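Local atomic coordinates of histidinol-phosphate aminotransferase (Clostridium acetobutylicum, PDB entry 3FTB), a protein that probably acts as a pyridoxal phosphate-dependent aminotransferase, likely on histidinol phosphate. Residues A[29-37]-A[339-350]. Residues are numbered along the deposited sequence; the frame is centred on the assembly and turned at random.
Sequences LDYSSNINP and FAIKDEKKNTKF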
ATOM      1  N   LEU A  29       9.318 -27.165  -5.850  1.00 46.99           N
ATOM      2  CA  LEU A  29       9.027 -26.432  -7.082  1.00 45.41           C
ATOM      3  C   LEU A  29       7.555 -26.015  -7.124  1.00 43.63           C
ATOM      4  O   LEU A  29       6.671 -26.881  -7.179  1.00 46.79           O
ATOM      5  CB  LEU A  29       9.317 -27.312  -8.299  1.00 41.77           C
ATOM      6  CG  LEU A  29      10.683 -27.182  -8.966  1.00 41.02           C
ATOM      7  CD1 LEU A  29      11.775 -27.060  -7.932  1.00 49.28           C
ATOM      8  CD2 LEU A  29      10.927 -28.375  -9.880  1.00 41.59           C
ATOM      9  N   ASP A  30       7.289 -24.707  -7.101  1.00 38.69           N
ATOM     10  CA  ASP A  30       5.913 -24.214  -7.211  1.00 44.17           C
ATOM     11  C   ASP A  30       5.542 -23.856  -8.657  1.00 38.99           C
ATOM     12  O   ASP A  30       5.919 -22.799  -9.166  1.00 38.66           O
ATOM     13  CB  ASP A  30       5.654 -23.026  -6.268  1.00 50.83           C
ATOM     14  CG  ASP A  30       4.158 -22.796  -5.999  1.00 55.41           C
ATOM     15  OD1 ASP A  30       3.829 -22.110  -5.007  1.00 56.14           O
ATOM     16  OD2 ASP A  30       3.308 -23.304  -6.770  1.00 53.03           O
ATOM     17  N   TYR A  31       4.800 -24.758  -9.301  1.00 42.27           N
ATOM     18  CA  TYR A  31       4.335 -24.574 -10.669  1.00 34.93           C
ATOM     19  C   TYR A  31       2.949 -23.931 -10.716  1.00 32.10           C
ATOM     20  O   TYR A  31       2.356 -23.767 -11.788  1.00 26.76           O
ATOM     21  CB  TYR A  31       4.399 -25.902 -11.443  1.00 32.31           C
ATOM     22  CG  TYR A  31       5.779 -26.108 -12.009  1.00 38.38           C
ATOM     23  CD1 TYR A  31       6.049 -25.855 -13.350  1.00 45.26           C
ATOM     24  CD2 TYR A  31       6.830 -26.482 -11.190  1.00 42.29           C
ATOM     25  CE1 TYR A  31       7.329 -26.005 -13.862  1.00 45.85           C
ATOM     26  CE2 TYR A  31       8.111 -26.639 -11.690  1.00 38.82           C
ATOM     27  CZ  TYR A  31       8.356 -26.397 -13.024  1.00 40.60           C
ATOM     28  OH  TYR A  31       9.630 -26.552 -13.513  1.00 44.34           O
ATOM     29  N   SER A  32       2.443 -23.563  -9.540  1.00 27.52           N
ATOM     30  CA  SER A  32       1.295 -22.673  -9.465  1.00 32.34           C
ATOM     31  C   SER A  32       1.746 -21.190  -9.377  1.00 31.36           C
ATOM     32  O   SER A  32       0.931 -20.262  -9.515  1.00 24.58           O
ATOM     33  CB  SER A  32       0.356 -23.080  -8.320  1.00 32.17           C
ATOM     34  OG  SER A  32       0.865 -22.707  -7.054  1.00 37.42           O
ATOM     35  N   SER A  33       3.049 -20.975  -9.188  1.00 17.02           N
ATOM     36  CA  SER A  33       3.609 -19.627  -9.180  1.00 23.49           C
ATOM     37  C   SER A  33       4.238 -19.216 -10.522  1.00 30.60           C
ATOM     38  O   SER A  33       5.085 -19.922 -11.079  1.00 28.74           O
ATOM     39  CB  SER A  33       4.645 -19.505  -8.068  1.00 30.92           C
ATOM     40  OG  SER A  33       5.559 -18.466  -8.358  1.00 46.79           O
ATOM     41  N   ASN A  34       3.826 -18.062 -11.034  1.00 33.62           N
ATOM     42  CA  ASN A  34       4.328 -17.578 -12.316  1.00 36.08           C
ATOM     43  C   ASN A  34       5.192 -16.327 -12.180  1.00 35.29           C
ATOM     44  O   ASN A  34       4.957 -15.318 -12.839  1.00 38.43           O
ATOM     45  CB  ASN A  34       3.173 -17.296 -13.278  1.00 34.32           C
ATOM     46  CG  ASN A  34       2.135 -18.409 -13.304  1.00 32.35           C
ATOM     47  OD1 ASN A  34       0.939 -18.139 -13.349  1.00 38.29           O
ATOM     48  ND2 ASN A  34       2.584 -19.658 -13.291  1.00 26.31           N
ATOM     49  N   ILE A  35       6.197 -16.392 -11.320  1.00 37.21           N
ATOM     50  CA  ILE A  35       7.158 -15.307 -11.208  1.00 29.56           C
ATOM     51  C   ILE A  35       8.357 -15.668 -12.065  1.00 38.00           C
ATOM     52  O   ILE A  35       8.678 -16.844 -12.220  1.00 36.61           O
ATOM     53  CB  ILE A  35       7.611 -15.075  -9.747  1.00 21.34           C
ATOM     54  CG1 ILE A  35       6.391 -14.876  -8.830  1.00 29.78           C
ATOM     55  CG2 ILE A  35       8.600 -13.885  -9.651  1.00 20.30           C
ATOM     56  CD1 ILE A  35       5.466 -13.706  -9.226  1.00 22.69           C
ATOM     57  N   ASN A  36       8.996 -14.647 -12.629  1.00 38.46           N
ATOM     58  CA  ASN A  36      10.178 -14.800 -13.472  1.00 38.51           C
ATOM     59  C   ASN A  36      11.296 -15.523 -12.727  1.00 37.47           C
ATOM     60  O   ASN A  36      11.664 -15.132 -11.622  1.00 48.00           O
ATOM     61  CB  ASN A  36      10.641 -13.410 -13.941  1.00 44.67           C
ATOM     62  CG  ASN A  36      11.682 -13.462 -15.046  1.00 40.47           C
ATOM     63  OD1 ASN A  36      12.652 -14.218 -14.976  1.00 35.96           O
ATOM     64  ND2 ASN A  36      11.499 -12.623 -16.064  1.00 36.93           N
ATOM     65  N   PRO A  37      11.847 -16.581 -13.336  1.00 39.88           N
ATOM     66  CA  PRO A  37      12.866 -17.445 -12.740  1.00 49.40           C
ATOM     67  C   PRO A  37      14.256 -16.810 -12.791  1.00 55.54           C
ATOM     68  O   PRO A  37      15.132 -17.166 -12.001  1.00 52.67           O
ATOM     69  CB  PRO A  37      12.816 -18.659 -13.663  1.00 38.19           C
ATOM     70  CG  PRO A  37      12.681 -18.019 -14.976  1.00 32.14           C
ATOM     71  CD  PRO A  37      11.583 -16.996 -14.722  1.00 36.37           C
ATOM     72  N   PHE A 339       0.261 -24.986 -15.489  1.00 38.31           N
ATOM     73  CA  PHE A 339       1.658 -25.146 -15.100  1.00 38.28           C
ATOM     74  C   PHE A 339       2.427 -23.861 -15.383  1.00 34.44           C
ATOM     75  O   PHE A 339       2.224 -23.212 -16.412  1.00 35.82           O
ATOM     76  CB  PHE A 339       2.330 -26.300 -15.866  1.00 37.98           C
ATOM     77  CG  PHE A 339       1.624 -27.633 -15.743  1.00 39.86           C
ATOM     78  CD1 PHE A 339       0.764 -27.904 -14.672  1.00 39.48           C
ATOM     79  CD2 PHE A 339       1.851 -28.637 -16.687  1.00 39.79           C
ATOM     80  CE1 PHE A 339       0.125 -29.146 -14.560  1.00 27.03           C
ATOM     81  CE2 PHE A 339       1.218 -29.880 -16.578  1.00 26.27           C
ATOM     82  CZ  PHE A 339       0.357 -30.126 -15.503  1.00 23.26           C
ATOM     83  N   ALA A 340       3.334 -23.506 -14.486  1.00 34.35           N
ATOM     84  CA  ALA A 340       4.225 -22.387 -14.752  1.00 40.10           C
ATOM     85  C   ALA A 340       5.300 -22.827 -15.737  1.00 38.20           C
ATOM     86  O   ALA A 340       5.546 -24.015 -15.907  1.00 30.15           O
ATOM     87  CB  ALA A 340       4.853 -21.874 -13.465  1.00 45.66           C
ATOM     88  N   ILE A 341       5.917 -21.863 -16.404  1.00 44.53           N
ATOM     89  CA  ILE A 341       7.049 -22.140 -17.274  1.00 48.84           C
ATOM     90  C   ILE A 341       8.241 -21.408 -16.682  1.00 41.09           C
ATOM     91  O   ILE A 341       8.256 -20.179 -16.643  1.00 37.10           O
ATOM     92  CB  ILE A 341       6.781 -21.692 -18.741  1.00 42.26           C
ATOM     93  CG1 ILE A 341       5.570 -22.442 -19.301  1.00 35.87           C
ATOM     94  CG2 ILE A 341       8.007 -21.932 -19.626  1.00 44.20           C
ATOM     95  CD1 ILE A 341       5.291 -22.157 -20.751  1.00 41.59           C
ATOM     96  N   LYS A 342       9.211 -22.173 -16.185  1.00 40.21           N
ATOM     97  CA  LYS A 342      10.396 -21.620 -15.545  1.00 30.02           C
ATOM     98  C   LYS A 342      11.600 -21.833 -16.437  1.00 34.56           C
ATOM     99  O   LYS A 342      11.470 -21.921 -17.658  1.00 28.28           O
ATOM    100  CB  LYS A 342      10.632 -22.306 -14.199  1.00 31.54           C
ATOM    101  CG  LYS A 342       9.402 -22.306 -13.321  1.00 39.75           C
ATOM    102  CD  LYS A 342       9.600 -23.101 -12.054  1.00 43.02           C
ATOM    103  CE  LYS A 342       8.409 -22.934 -11.128  1.00 44.04           C
ATOM    104  NZ  LYS A 342       8.372 -21.576 -10.528  1.00 49.60           N
ATOM    105  N   ASP A 343      12.771 -21.926 -15.814  1.00 42.12           N
ATOM    106  CA  ASP A 343      14.007 -22.240 -16.519  1.00 36.27           C
ATOM    107  C   ASP A 343      14.100 -23.740 -16.864  1.00 45.78           C
ATOM    108  O   ASP A 343      13.485 -24.587 -16.210  1.00 41.94           O
ATOM    109  CB  ASP A 343      15.200 -21.817 -15.670  1.00 30.86           C
ATOM    110  CG  ASP A 343      15.147 -22.393 -14.263  1.00 34.78           C
ATOM    111  OD1 ASP A 343      15.948 -23.301 -13.961  1.00 42.03           O
ATOM    112  OD2 ASP A 343      14.305 -21.945 -13.456  1.00 32.94           O
ATOM    113  N   GLU A 344      14.876 -24.051 -17.898  1.00 53.66           N
ATOM    114  CA  GLU A 344      15.024 -25.414 -18.406  1.00 51.56           C
ATOM    115  C   GLU A 344      15.297 -26.474 -17.326  1.00 45.89           C
ATOM    116  O   GLU A 344      14.742 -27.575 -17.363  1.00 39.94           O
ATOM    117  CB  GLU A 344      16.114 -25.437 -19.490  1.00 55.08           C
ATOM    118  CG  GLU A 344      16.242 -26.759 -20.261  1.00 62.16           C
ATOM    119  CD  GLU A 344      16.634 -26.558 -21.729  1.00 58.95           C
ATOM    120  OE1 GLU A 344      16.641 -25.399 -22.196  1.00 64.16           O
ATOM    121  OE2 GLU A 344      16.926 -27.554 -22.424  1.00 50.11           O
ATOM    122  N   LYS A 345      16.148 -26.146 -16.363  1.00 47.01           N
ATOM    123  CA  LYS A 345      16.530 -27.113 -15.333  1.00 53.58           C
ATOM    124  C   LYS A 345      15.359 -27.543 -14.444  1.00 51.91           C
ATOM    125  O   LYS A 345      15.121 -28.734 -14.250  1.00 51.60           O
ATOM    126  CB  LYS A 345      17.653 -26.549 -14.466  1.00 63.49           C
ATOM    127  CG  LYS A 345      18.453 -27.607 -13.721  1.00 71.73           C
ATOM    128  CD  LYS A 345      19.401 -26.972 -12.711  1.00 77.02           C
ATOM    129  CE  LYS A 345      20.608 -27.860 -12.432  1.00 78.83           C
ATOM    130  NZ  LYS A 345      21.589 -27.812 -13.560  1.00 78.01           N
ATOM    131  N   LYS A 346      14.637 -26.569 -13.893  1.00 46.65           N
ATOM    132  CA  LYS A 346      13.441 -26.862 -13.103  1.00 42.72           C
ATOM    133  C   LYS A 346      12.355 -27.546 -13.941  1.00 42.81           C
ATOM    134  O   LYS A 346      11.637 -28.426 -13.456  1.00 44.71           O
ATOM    135  CB  LYS A 346      12.882 -25.582 -12.461  1.00 38.58           C
ATOM    136  CG  LYS A 346      13.790 -24.970 -11.394  1.00 38.42           C
ATOM    137  CD  LYS A 346      13.021 -24.013 -10.487  1.00 42.34           C
ATOM    138  CE  LYS A 346      13.953 -23.214  -9.602  1.00 34.39           C
ATOM    139  NZ  LYS A 346      14.858 -22.371 -10.430  1.00 44.72           N
ATOM    140  N   ASN A 347      12.248 -27.126 -15.201  1.00 40.68           N
ATOM    141  CA  ASN A 347      11.259 -27.646 -16.135  1.00 32.41           C
ATOM    142  C   ASN A 347      11.489 -29.118 -16.493  1.00 39.34           C
ATOM    143  O   ASN A 347      10.548 -29.909 -16.572  1.00 36.63           O
ATOM    144  CB  ASN A 347      11.247 -26.788 -17.406  1.00 33.85           C
ATOM    145  CG  ASN A 347      10.401 -25.531 -17.259  1.00 34.49           C
ATOM    146  OD1 ASN A 347       9.807 -25.281 -16.203  1.00 34.21           O
ATOM    147  ND2 ASN A 347      10.335 -24.740 -18.323  1.00 30.85           N
ATOM    148  N   THR A 348      12.744 -29.480 -16.727  1.00 40.69           N
ATOM    149  CA  THR A 348      13.064 -30.861 -17.047  1.00 43.95           C
ATOM    150  C   THR A 348      12.783 -31.738 -15.829  1.00 49.38           C
ATOM    151  O   THR A 348      12.285 -32.852 -15.949  1.00 44.63           O
ATOM    152  CB  THR A 348      14.527 -31.007 -17.492  1.00 48.53           C
ATOM    153  OG1 THR A 348      14.734 -30.275 -18.710  1.00 47.30           O
ATOM    154  CG2 THR A 348      14.873 -32.476 -17.716  1.00 48.63           C
ATOM    155  N   LYS A 349      13.085 -31.212 -14.647  1.00 55.22           N
ATOM    156  CA  LYS A 349      12.782 -31.915 -13.408  1.00 50.45           C
ATOM    157  C   LYS A 349      11.275 -32.120 -13.300  1.00 47.01           C
ATOM    158  O   LYS A 349      10.796 -33.232 -13.069  1.00 37.96           O
ATOM    159  CB  LYS A 349      13.288 -31.113 -12.210  1.00 43.64           C
ATOM    160  CG  LYS A 349      13.503 -31.948 -10.963  1.00 44.82           C
ATOM    161  CD  LYS A 349      13.575 -31.088  -9.718  1.00 42.26           C
ATOM    162  CE  LYS A 349      14.052 -31.899  -8.521  1.00 51.12           C
ATOM    163  NZ  LYS A 349      15.370 -32.566  -8.766  1.00 45.57           N
ATOM    164  N   PHE A 350      10.532 -31.031 -13.466  1.00 45.54           N
ATOM    165  CA  PHE A 350       9.071 -31.062 -13.491  1.00 41.81           C
ATOM    166  C   PHE A 350       8.491 -32.166 -14.399  1.00 44.97           C
ATOM    167  O   PHE A 350       7.654 -32.973 -13.969  1.00 39.22           O
ATOM    168  CB  PHE A 350       8.544 -29.692 -13.935  1.00 39.82           C
ATOM    169  CG  PHE A 350       7.058 -29.641 -14.090  1.00 43.53           C
ATOM    170  CD1 PHE A 350       6.231 -29.612 -12.969  1.00 41.66           C
ATOM    171  CD2 PHE A 350       6.480 -29.632 -15.355  1.00 45.26           C
ATOM    172  CE1 PHE A 350       4.854 -29.570 -13.103  1.00 36.81           C
ATOM    173  CE2 PHE A 350       5.098 -29.591 -15.500  1.00 42.12           C
ATOM    174  CZ  PHE A 350       4.285 -29.561 -14.369  1.00 42.46           C
TER
HETATM  175  O   HOH W   1       7.910 -18.231 -14.802  1.00 22.36           O
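Tyr-31 and Phe-350 stack face to face, their ring centroids 4.0 Å apart and the planes 16° from parallel, with Phe-350 CD1 lying over the centre of the tyrosine ring. Lys-342 covers the opposite face: its CE sits 3.8 Å from the centroid of the Tyr-31 ring in a CH-pi contact, offset toward the rim. A bend at chi4 (-72°) then takes NZ onward to a weak hydrogen bond with Asp-30 O. Clamped in this way, the phenol illustrates how one aromatic residue can pack one face on a helix, the other on the loop before it, and reach the helix's first turn with its hydroxyl. Its OH lies 2.7 Å from Lys-346 O and 3.0 Å from Asn-347 OD1, and its one proton could serve either acceptor. Asn-347 OD1 accepts from Lys-342 N (3.2 Å), tying the loop to that turn. Beside the ring, Ala-340 N donates to Tyr-31 O at 2.9 Å.

The outer side is looser. Leu-29 CD2 rests on Lys-346 O (3.6 Å) and on CD of the exposed Lys-349, while Lys-346 NZ bonds within its own segment, in a salt bridge to OD2 of the N-cap residue Asp-343. A water bridges Ile-35 O and Ile-341 O.

Within the chain, strand 29-30 is outermost in its sheet, and strand 321-325, whose Ile-321 touches Phe-350, separates it from strand 336-340; helix 262-285 meets Pro-37 through Trp-271 and Asn-347 through Glu-275.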